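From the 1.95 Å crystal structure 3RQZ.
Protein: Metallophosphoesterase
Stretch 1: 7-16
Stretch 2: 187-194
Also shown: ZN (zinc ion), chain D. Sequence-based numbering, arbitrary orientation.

Stretch 1, residues 7-16: LIISDVHANL
Stretch 2 187-194: NPGAVGQP

Stretch 1 leaves a strand (Leu7 to Ile9) for a loop that binds zinc through Asp11 OD1 and His13 NE2, each 2.2 Å from the ion; stretch 2 runs beside it in the same direction. CA pairs set the register: Ile9 CA lies 6.2 Å from Pro188 CA, Asp11 CA 4.7 Å from Ala190 CA, and Val12 CA 4.2 Å from Gly192 CA.

Asn187 is extended (phi/psi -122/123), chi1 t; its OD1 accepts from Gly189 N (2.8 Å) and from water 2, which also donates to Asp11 OD2. Pro188 (-77/0, C-gamma endo) points toward stretch 1, its CG 4.0 Å from CG2 of Ile8 (chi1 m). Gly189 adopts 76/-169, a positive phi that favours glycine. Its O accepts from water 1 (2.7 Å), which accepts from Ser10 N (2.9 Å), so the water bridges the two backbones. Ala190 (-106/136) places CB 3.6 Å from Asp11 CB, and its CA makes a CA-H...O contact with Ser10 O at 3.3 Å.

Val191 (-67/-42, chi1 t) donates from N to that same Ser10 O, 2.9 Å at 168°. Its CB points toward stretch 1: CG2 lies 3.6 Å from Ile9 CB, while CB is 3.9 Å from Val12 CG2.

Gly192 (-111/-10) donates from N to Asp11 O (2.9 Å, 143°), and its CA approaches Val12 O at 3.2 Å, nearly linear at 172°. An ideal CB would sit 1.6 Å from Val12 O, a clash. That carbonyl also accepts from Asn15 N (3.1 Å), closing a type I' turn over Val12 to Asn15. Asn15 (chi1 t) extends ND2 to Gly192 O, 3.0 Å at 168°; water 3 joins this O to His13 O.

Gln193 (-158/70, chi1 t) brings CB obliquely to the His13 ring, 4.5 Å from CD2. Pro194 (-65/149) turns away, without contact.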

# COMPACT_ATOMS: atom_id res chain seq x y z
N LEU A 7 8.07 -9.75 0.41
CA LEU A 7 7.64 -8.60 -0.37
C LEU A 7 6.55 -7.84 0.38
O LEU A 7 5.53 -8.40 0.71
CB LEU A 7 7.19 -9.06 -1.78
CG LEU A 7 6.47 -8.01 -2.65
CD1 LEU A 7 7.38 -6.82 -2.99
CD2 LEU A 7 5.94 -8.62 -3.94
N ILE A 8 6.76 -6.56 0.63
CA ILE A 8 5.76 -5.73 1.28
C ILE A 8 5.23 -4.71 0.29
O ILE A 8 6.01 -3.94 -0.29
CB ILE A 8 6.33 -5.02 2.54
CG1 ILE A 8 6.92 -6.07 3.51
CG2 ILE A 8 5.21 -4.15 3.21
CD1 ILE A 8 7.46 -5.49 4.81
N ILE A 9 3.91 -4.71 0.08
CA ILE A 9 3.28 -3.81 -0.87
C ILE A 9 2.10 -3.09 -0.25
O ILE A 9 1.48 -3.57 0.73
CB ILE A 9 2.79 -4.55 -2.21
CG1 ILE A 9 1.77 -5.68 -1.89
CG2 ILE A 9 4.00 -5.03 -3.03
CD1 ILE A 9 1.19 -6.39 -3.12
N SER A 10 1.78 -1.94 -0.81
CA SER A 10 0.66 -1.15 -0.36
C SER A 10 0.11 -0.34 -1.51
O SER A 10 0.85 -0.02 -2.47
CB SER A 10 1.09 -0.22 0.78
OG SER A 10 -0.04 0.38 1.41
N ASP A 11 -1.17 0.00 -1.43
CA ASP A 11 -1.77 1.00 -2.31
C ASP A 11 -1.62 0.62 -3.78
O ASP A 11 -1.22 1.43 -4.63
CB ASP A 11 -1.24 2.42 -1.96
CG ASP A 11 -1.54 2.81 -0.51
OD1 ASP A 11 -2.70 3.18 -0.21
OD2 ASP A 11 -0.61 2.73 0.35
N VAL A 12 -1.95 -0.63 -4.06
CA VAL A 12 -2.01 -1.13 -5.42
C VAL A 12 -3.05 -0.33 -6.23
O VAL A 12 -2.82 0.03 -7.39
CB VAL A 12 -2.32 -2.65 -5.42
CG1 VAL A 12 -2.60 -3.15 -6.85
CG2 VAL A 12 -1.12 -3.41 -4.76
N HIS A 13 -4.19 -0.03 -5.62
CA HIS A 13 -5.16 0.84 -6.26
C HIS A 13 -5.49 0.37 -7.67
O HIS A 13 -5.45 1.16 -8.62
CB HIS A 13 -4.70 2.31 -6.21
CG HIS A 13 -4.96 2.97 -4.89
ND1 HIS A 13 -6.22 3.02 -4.32
CD2 HIS A 13 -4.12 3.56 -4.00
CE1 HIS A 13 -6.14 3.64 -3.15
NE2 HIS A 13 -4.88 3.96 -2.93
N ALA A 14 -5.77 -0.92 -7.80
CA ALA A 14 -6.33 -1.46 -9.02
C ALA A 14 -5.41 -1.24 -10.24
O ALA A 14 -5.85 -1.26 -11.38
CB ALA A 14 -7.76 -0.83 -9.24
N ASN A 15 -4.12 -1.04 -9.97
CA ASN A 15 -3.14 -0.85 -11.04
C ASN A 15 -2.43 -2.20 -11.29
O ASN A 15 -1.37 -2.49 -10.73
CB ASN A 15 -2.17 0.28 -10.66
CG ASN A 15 -1.30 0.76 -11.84
OD1 ASN A 15 -1.06 0.04 -12.82
ND2 ASN A 15 -0.83 1.99 -11.74
N LEU A 16 -3.06 -3.01 -12.13
CA LEU A 16 -2.61 -4.38 -12.41
C LEU A 16 -1.26 -4.37 -13.11
O LEU A 16 -0.39 -5.18 -12.78
CB LEU A 16 -3.64 -5.13 -13.29
CG LEU A 16 -3.31 -6.58 -13.73
CD1 LEU A 16 -3.08 -7.49 -12.54
CD2 LEU A 16 -4.39 -7.14 -14.62
N ASN A 187 7.22 2.56 5.67
CA ASN A 187 6.20 2.62 4.63
C ASN A 187 6.86 2.19 3.30
O ASN A 187 7.89 2.75 2.90
CB ASN A 187 5.63 4.08 4.53
CG ASN A 187 4.38 4.19 3.66
OD1 ASN A 187 4.26 3.53 2.61
ND2 ASN A 187 3.46 5.09 4.07
N PRO A 188 6.31 1.15 2.64
CA PRO A 188 6.87 0.70 1.36
C PRO A 188 6.53 1.59 0.16
O PRO A 188 6.96 1.29 -0.97
CB PRO A 188 6.23 -0.68 1.19
CG PRO A 188 4.84 -0.47 1.79
CD PRO A 188 5.16 0.32 3.05
N GLY A 189 5.78 2.67 0.39
CA GLY A 189 5.27 3.52 -0.73
C GLY A 189 4.09 2.82 -1.41
O GLY A 189 3.58 1.81 -0.90
N ALA A 190 3.66 3.33 -2.55
CA ALA A 190 2.53 2.75 -3.27
C ALA A 190 3.00 2.01 -4.49
O ALA A 190 3.86 2.50 -5.23
CB ALA A 190 1.54 3.79 -3.70
N VAL A 191 2.44 0.83 -4.69
CA VAL A 191 2.60 0.13 -5.96
C VAL A 191 1.90 0.88 -7.09
O VAL A 191 2.45 1.02 -8.20
CB VAL A 191 1.98 -1.26 -5.88
CG1 VAL A 191 1.78 -1.86 -7.30
CG2 VAL A 191 2.85 -2.18 -4.93
N GLY A 192 0.69 1.38 -6.84
CA GLY A 192 -0.20 1.71 -7.94
C GLY A 192 -0.47 3.19 -8.16
O GLY A 192 -1.08 3.57 -9.15
N GLN A 193 -0.05 4.04 -7.22
CA GLN A 193 -0.28 5.48 -7.40
C GLN A 193 0.72 6.25 -6.56
O GLN A 193 0.34 6.85 -5.54
CB GLN A 193 -1.74 5.86 -7.04
CG GLN A 193 -2.15 7.23 -7.60
CD GLN A 193 -3.26 7.88 -6.79
OE1 GLN A 193 -3.16 8.06 -5.57
NE2 GLN A 193 -4.34 8.23 -7.47
N PRO A 194 2.01 6.23 -6.95
CA PRO A 194 2.98 6.93 -6.11
C PRO A 194 2.71 8.45 -6.12
O PRO A 194 2.20 8.97 -7.11
CB PRO A 194 4.34 6.61 -6.75
CG PRO A 194 4.01 6.20 -8.22
CD PRO A 194 2.62 5.57 -8.13
ZN ZN D . -4.18 4.60 -0.91
O HOH W 1 4.10 -0.64 -1.94
O HOH W 2 1.96 4.22 1.03
O HOH W 3 -3.97 3.39 -9.60
O HOH W 4 -5.51 6.66 -0.96